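Local coordinates for DUF871 domain-containing protein (Enterococcus faecalis, PDB 2P0O) that is of unconfirmed function but is probably a 6-phospho-N-acetylmuramidase that hydrolyses a phosphorylated amino-sugar glycoside in cell-wall sugar recycling, at residues 136-148 / 163-177. Numbering follows the deposited sequence.
Sequences ADFSRLEAWHNYY and KNRWLKELGLQVFTF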
loop_
_atom_site.group_PDB
_atom_site.type_symbol
_atom_site.label_atom_id
_atom_site.label_comp_id
_atom_site.label_asym_id
_atom_site.label_seq_id
_atom_site.Cartn_x
_atom_site.Cartn_y
_atom_site.Cartn_z
ATOM N N ALA A 136 -20.605 11.104 19.370
ATOM C CA ALA A 136 -20.094 10.945 18.038
ATOM C C ALA A 136 -20.437 9.534 17.590
ATOM O O ALA A 136 -20.546 8.612 18.413
ATOM C CB ALA A 136 -18.602 11.165 18.009
ATOM N N ASP A 137 -20.640 9.391 16.287
ATOM C CA ASP A 137 -20.704 8.099 15.634
ATOM C C ASP A 137 -19.236 7.633 15.469
ATOM O O ASP A 137 -18.522 8.069 14.567
ATOM C CB ASP A 137 -21.455 8.257 14.298
ATOM C CG ASP A 137 -21.718 6.925 13.580
ATOM O OD1 ASP A 137 -20.944 5.951 13.765
ATOM O OD2 ASP A 137 -22.714 6.864 12.802
ATOM N N PHE A 138 -18.787 6.776 16.384
ATOM C CA PHE A 138 -17.403 6.289 16.410
ATOM C C PHE A 138 -17.090 5.373 15.241
ATOM O O PHE A 138 -15.911 5.157 14.915
ATOM C CB PHE A 138 -17.097 5.581 17.740
ATOM C CG PHE A 138 -16.600 6.511 18.821
ATOM C CD1 PHE A 138 -17.386 7.586 19.259
ATOM C CD2 PHE A 138 -15.342 6.320 19.397
ATOM C CE1 PHE A 138 -16.916 8.458 20.255
ATOM C CE2 PHE A 138 -14.870 7.177 20.383
ATOM C CZ PHE A 138 -15.662 8.250 20.819
ATOM N N SER A 139 -18.151 4.854 14.613
ATOM C CA SER A 139 -18.065 4.057 13.386
ATOM C C SER A 139 -17.746 4.956 12.201
ATOM O O SER A 139 -17.416 4.465 11.115
ATOM C CB SER A 139 -19.373 3.297 13.113
ATOM O OG SER A 139 -20.243 4.048 12.275
ATOM N N ARG A 140 -17.846 6.270 12.397
ATOM C CA ARG A 140 -17.465 7.203 11.335
ATOM C C ARG A 140 -16.225 8.064 11.597
ATOM O O ARG A 140 -15.974 9.048 10.902
ATOM C CB ARG A 140 -18.673 8.024 10.945
ATOM C CG ARG A 140 -19.676 7.099 10.321
ATOM C CD ARG A 140 -20.754 7.837 9.761
ATOM N NE ARG A 140 -20.531 8.243 8.386
ATOM C CZ ARG A 140 -21.518 8.763 7.679
ATOM N NH1 ARG A 140 -22.700 8.893 8.259
ATOM N NH2 ARG A 140 -21.345 9.146 6.431
ATOM N N LEU A 141 -15.451 7.664 12.601
ATOM C CA LEU A 141 -14.272 8.391 12.999
ATOM C C LEU A 141 -13.055 7.667 12.468
ATOM O O LEU A 141 -12.898 6.466 12.710
ATOM C CB LEU A 141 -14.203 8.506 14.521
ATOM C CG LEU A 141 -15.273 9.386 15.192
ATOM C CD1 LEU A 141 -15.129 9.381 16.723
ATOM C CD2 LEU A 141 -15.306 10.813 14.617
ATOM N N GLU A 142 -12.213 8.383 11.720
ATOM C CA GLU A 142 -11.045 7.773 11.085
ATOM C C GLU A 142 -9.801 8.455 11.608
ATOM O O GLU A 142 -9.627 9.664 11.415
ATOM C CB GLU A 142 -11.126 7.908 9.561
ATOM C CG GLU A 142 -12.406 7.305 9.006
ATOM C CD GLU A 142 -12.557 7.365 7.494
ATOM O OE1 GLU A 142 -11.734 7.999 6.787
ATOM O OE2 GLU A 142 -13.517 6.734 7.000
ATOM N N ALA A 143 -8.947 7.707 12.298
ATOM C CA ALA A 143 -7.718 8.298 12.797
ATOM C C ALA A 143 -6.682 8.108 11.708
ATOM O O ALA A 143 -6.318 6.965 11.403
ATOM C CB ALA A 143 -7.292 7.631 14.101
ATOM N N TRP A 144 -6.266 9.215 11.090
ATOM C CA TRP A 144 -5.267 9.203 10.002
ATOM C C TRP A 144 -3.883 9.568 10.495
ATOM O O TRP A 144 -3.679 10.613 11.147
ATOM C CB TRP A 144 -5.614 10.196 8.890
ATOM C CG TRP A 144 -6.746 9.814 8.052
ATOM C CD1 TRP A 144 -8.063 9.784 8.423
ATOM C CD2 TRP A 144 -6.705 9.414 6.678
ATOM N NE1 TRP A 144 -8.838 9.381 7.373
ATOM C CE2 TRP A 144 -8.038 9.140 6.287
ATOM C CE3 TRP A 144 -5.670 9.222 5.749
ATOM C CZ2 TRP A 144 -8.377 8.723 4.992
ATOM C CZ3 TRP A 144 -5.998 8.794 4.455
ATOM C CH2 TRP A 144 -7.339 8.547 4.093
ATOM N N HIS A 145 -2.922 8.713 10.181
ATOM C CA HIS A 145 -1.530 9.060 10.403
ATOM C C HIS A 145 -1.106 10.089 9.388
ATOM O O HIS A 145 -1.763 10.295 8.371
ATOM C CB HIS A 145 -0.668 7.826 10.252
ATOM C CG HIS A 145 -0.749 6.915 11.428
ATOM N ND1 HIS A 145 -0.009 7.122 12.574
ATOM C CD2 HIS A 145 -1.471 5.792 11.634
ATOM C CE1 HIS A 145 -0.288 6.168 13.444
ATOM N NE2 HIS A 145 -1.171 5.348 12.896
ATOM N N ASN A 146 -0.016 10.751 9.686
ATOM C CA ASN A 146 0.572 11.691 8.792
ATOM C C ASN A 146 1.517 11.008 7.839
ATOM O O ASN A 146 1.793 9.807 7.992
ATOM C CB ASN A 146 1.344 12.701 9.617
ATOM C CG ASN A 146 0.436 13.548 10.490
ATOM O OD1 ASN A 146 -0.694 13.850 10.119
ATOM N ND2 ASN A 146 0.959 13.989 11.637
ATOM N N TYR A 147 2.013 11.766 6.856
ATOM C CA TYR A 147 3.167 11.326 6.049
ATOM C C TYR A 147 4.346 12.262 6.212
ATOM O O TYR A 147 4.219 13.345 6.784
ATOM C CB TYR A 147 2.818 11.129 4.569
ATOM C CG TYR A 147 2.120 12.302 3.929
ATOM C CD1 TYR A 147 2.808 13.480 3.671
ATOM C CD2 TYR A 147 0.780 12.224 3.569
ATOM C CE1 TYR A 147 2.180 14.585 3.079
ATOM C CE2 TYR A 147 0.135 13.319 2.979
ATOM C CZ TYR A 147 0.852 14.484 2.725
ATOM O OH TYR A 147 0.255 15.564 2.133
ATOM N N TYR A 148 5.508 11.839 5.730
ATOM C CA TYR A 148 6.745 12.511 6.121
ATOM C C TYR A 148 7.609 12.744 4.918
ATOM O O TYR A 148 8.354 11.844 4.536
ATOM C CB TYR A 148 7.462 11.691 7.213
ATOM C CG TYR A 148 6.589 11.560 8.427
ATOM C CD1 TYR A 148 6.556 12.569 9.417
ATOM C CD2 TYR A 148 5.726 10.500 8.557
ATOM C CE1 TYR A 148 5.688 12.465 10.518
ATOM C CE2 TYR A 148 4.864 10.396 9.642
ATOM C CZ TYR A 148 4.834 11.376 10.594
ATOM O OH TYR A 148 3.979 11.217 11.665
ATOM N N LYS A 163 0.454 2.915 19.110
ATOM C CA LYS A 163 -0.578 3.911 18.875
ATOM C C LYS A 163 -1.838 3.262 18.314
ATOM O O LYS A 163 -2.936 3.505 18.801
ATOM C CB LYS A 163 -0.039 4.995 17.928
ATOM C CG LYS A 163 -0.948 6.199 17.674
ATOM C CD LYS A 163 -1.294 6.976 18.939
ATOM C CE LYS A 163 -0.197 7.916 19.364
ATOM N NZ LYS A 163 -0.596 8.519 20.659
ATOM N N ASN A 164 -1.668 2.420 17.303
ATOM C CA ASN A 164 -2.787 1.808 16.619
ATOM C C ASN A 164 -3.636 0.912 17.534
ATOM O O ASN A 164 -4.872 0.932 17.460
ATOM C CB ASN A 164 -2.317 1.054 15.365
ATOM C CG ASN A 164 -1.692 1.977 14.321
ATOM O OD1 ASN A 164 -1.865 3.206 14.356
ATOM N ND2 ASN A 164 -0.951 1.386 13.394
ATOM N N ARG A 165 -2.971 0.135 18.386
ATOM C CA ARG A 165 -3.669 -0.738 19.332
ATOM C C ARG A 165 -4.565 0.073 20.249
ATOM O O ARG A 165 -5.725 -0.258 20.446
ATOM C CB ARG A 165 -2.668 -1.541 20.152
ATOM C CG ARG A 165 -2.714 -3.033 19.870
ATOM C CD ARG A 165 -1.766 -3.892 20.766
ATOM N NE ARG A 165 -1.568 -3.355 22.114
ATOM C CZ ARG A 165 -2.309 -3.666 23.179
ATOM N NH1 ARG A 165 -3.328 -4.515 23.076
ATOM N NH2 ARG A 165 -2.027 -3.114 24.352
ATOM N N TRP A 166 -3.995 1.147 20.790
ATOM C CA TRP A 166 -4.707 2.134 21.596
ATOM C C TRP A 166 -5.886 2.704 20.820
ATOM O O TRP A 166 -7.027 2.635 21.287
ATOM C CB TRP A 166 -3.736 3.245 21.998
ATOM C CG TRP A 166 -4.324 4.371 22.801
ATOM C CD1 TRP A 166 -4.755 4.318 24.109
ATOM C CD2 TRP A 166 -4.494 5.736 22.380
ATOM N NE1 TRP A 166 -5.195 5.563 24.515
ATOM C CE2 TRP A 166 -5.045 6.449 23.477
ATOM C CE3 TRP A 166 -4.241 6.424 21.188
ATOM C CZ2 TRP A 166 -5.351 7.813 23.404
ATOM C CZ3 TRP A 166 -4.536 7.775 21.120
ATOM C CH2 TRP A 166 -5.091 8.455 22.216
ATOM N N LEU A 167 -5.613 3.240 19.630
ATOM C CA LEU A 167 -6.668 3.793 18.773
ATOM C C LEU A 167 -7.806 2.803 18.580
ATOM O O LEU A 167 -8.965 3.153 18.776
ATOM C CB LEU A 167 -6.120 4.293 17.419
ATOM C CG LEU A 167 -5.157 5.487 17.454
ATOM C CD1 LEU A 167 -4.364 5.651 16.151
ATOM C CD2 LEU A 167 -5.841 6.796 17.830
ATOM N N LYS A 168 -7.479 1.564 18.223
ATOM C CA LYS A 168 -8.505 0.552 17.972
ATOM C C LYS A 168 -9.254 0.176 19.255
ATOM O O LYS A 168 -10.451 -0.134 19.221
ATOM C CB LYS A 168 -7.903 -0.706 17.330
ATOM C CG LYS A 168 -7.213 -0.494 15.962
ATOM C CD LYS A 168 -8.195 -0.273 14.828
ATOM C CE LYS A 168 -8.876 -1.570 14.424
ATOM N NZ LYS A 168 -10.171 -1.310 13.744
ATOM N N GLU A 169 -8.531 0.195 20.377
ATOM C CA GLU A 169 -9.092 -0.095 21.694
ATOM C C GLU A 169 -10.113 0.967 22.052
ATOM O O GLU A 169 -11.057 0.694 22.781
ATOM C CB GLU A 169 -7.980 -0.097 22.740
ATOM C CG GLU A 169 -7.971 -1.307 23.661
ATOM C CD GLU A 169 -6.598 -1.991 23.679
ATOM O OE1 GLU A 169 -5.599 -1.342 24.095
ATOM O OE2 GLU A 169 -6.526 -3.174 23.256
ATOM N N LEU A 170 -9.903 2.178 21.527
ATOM C CA LEU A 170 -10.819 3.305 21.713
ATOM C C LEU A 170 -11.969 3.324 20.704
ATOM O O LEU A 170 -12.742 4.278 20.687
ATOM C CB LEU A 170 -10.067 4.645 21.655
ATOM C CG LEU A 170 -9.024 5.019 22.718
ATOM C CD1 LEU A 170 -8.436 6.383 22.406
ATOM C CD2 LEU A 170 -9.594 4.998 24.137
ATOM N N GLY A 171 -12.069 2.292 19.865
ATOM C CA GLY A 171 -13.147 2.179 18.870
ATOM C C GLY A 171 -12.935 2.816 17.496
ATOM O O GLY A 171 -13.839 2.796 16.661
ATOM N N LEU A 172 -11.745 3.355 17.236
ATOM C CA LEU A 172 -11.482 4.128 16.009
ATOM C C LEU A 172 -10.950 3.295 14.836
ATOM O O LEU A 172 -10.450 2.192 15.040
ATOM C CB LEU A 172 -10.513 5.267 16.326
ATOM C CG LEU A 172 -10.882 6.105 17.557
ATOM C CD1 LEU A 172 -9.717 6.972 17.992
ATOM C CD2 LEU A 172 -12.103 6.960 17.266
ATOM N N GLN A 173 -11.087 3.818 13.615
ATOM C CA GLN A 173 -10.472 3.232 12.442
ATOM C C GLN A 173 -9.062 3.837 12.282
ATOM O O GLN A 173 -8.845 5.008 12.585
ATOM C CB GLN A 173 -11.283 3.532 11.195
ATOM C CG GLN A 173 -12.529 2.641 10.962
ATOM C CD GLN A 173 -13.443 3.221 9.887
ATOM O OE1 GLN A 173 -14.205 4.160 10.147
ATOM N NE2 GLN A 173 -13.360 2.681 8.670
ATOM N N VAL A 174 -8.122 3.028 11.798
ATOM C CA VAL A 174 -6.725 3.437 11.625
ATOM C C VAL A 174 -6.392 3.455 10.142
ATOM O O VAL A 174 -6.534 2.436 9.462
ATOM C CB VAL A 174 -5.758 2.473 12.350
ATOM C CG1 VAL A 174 -4.273 2.814 11.991
ATOM C CG2 VAL A 174 -5.998 2.534 13.832
ATOM N N PHE A 175 -5.964 4.626 9.668
ATOM C CA PHE A 175 -5.581 4.864 8.283
ATOM C C PHE A 175 -4.103 5.307 8.266
ATOM O O PHE A 175 -3.650 6.113 9.106
ATOM C CB PHE A 175 -6.428 6.007 7.685
ATOM C CG PHE A 175 -7.823 5.607 7.256
ATOM C CD1 PHE A 175 -8.762 5.189 8.176
ATOM C CD2 PHE A 175 -8.206 5.711 5.916
ATOM C CE1 PHE A 175 -10.053 4.834 7.761
ATOM C CE2 PHE A 175 -9.497 5.379 5.496
ATOM C CZ PHE A 175 -10.418 4.919 6.414
ATOM N N THR A 176 -3.376 4.826 7.270
ATOM C CA THR A 176 -1.954 5.061 7.171
ATOM C C THR A 176 -1.568 5.253 5.700
ATOM O O THR A 176 -2.304 4.840 4.787
ATOM C CB THR A 176 -1.181 3.862 7.774
ATOM O OG1 THR A 176 0.216 4.159 7.772
ATOM C CG2 THR A 176 -1.403 2.598 6.952
ATOM N N PHE A 177 -0.411 5.861 5.469
ATOM C CA PHE A 177 0.090 6.049 4.127
ATOM C C PHE A 177 1.266 5.127 3.796
ATOM O O PHE A 177 2.001 4.684 4.686
ATOM C CB PHE A 177 0.553 7.504 3.903
ATOM C CG PHE A 177 -0.562 8.513 3.948
ATOM C CD1 PHE A 177 -1.341 8.769 2.813
ATOM C CD2 PHE A 177 -0.837 9.201 5.122
ATOM C CE1 PHE A 177 -2.367 9.710 2.833
ATOM C CE2 PHE A 177 -1.846 10.178 5.163
ATOM C CZ PHE A 177 -2.640 10.411 4.019
#
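Trp-144 and Phe-175 set their CG atoms alike, opposite the carbonyl carbon (chi1 -72° and -79°), and this shared turn lays one ring over the other from neighbouring strands. The result is an offset stack, centroids 4.5 Å apart and planes tilted by 28°, with Phe-175 CB seated over the five-membered ring of the indole in a CH-pi contact. The carboxylate of Glu-142 lies over a face of the Phe-175 ring, its plane nearly parallel to the ring's. Its OE1, through the lone pair turned away from the other oxygen, accepts a hydrogen bond from Trp-144 NE1 at 3.3 Å; a long-armed acid suits this place because it can reach over the rim of the phenyl ring and still hold the indole N-H. Strands 141-144 and 173-178 are neighbours in the parallel eight-stranded TIM barrel, joined by helix 157-169 in a beta-alpha-beta crossover. Main-chain bonds run alternately across them, from Ala-143 N to Gln-173 O (2.7 Å), from Phe-175 N to Ala-143 O and from His-145 N to Phe-175 O. While Trp-144 and Phe-175 point to the barrel interior, Ala-143 faces the helix, where its small methyl lets Leu-167 pack close, Ala-143 CB to Leu-167 CD1 4.1 Å. Beyond the strand end, His-145 reaches that helix too: His-145 NE2 donates to Asn-164 OD1 at 2.7 Å, almost within the imidazole plane and on a carbonyl lone pair, tying loop to helix with one buried bond. Further along, Tyr-147 turns its edge to the face of Phe-177, Tyr-147 CD2 to Phe-177 CE2 3.7 Å, while Tyr-220 of strand 218-221, beyond strand 173-178, meets Trp-144 edge-to-face.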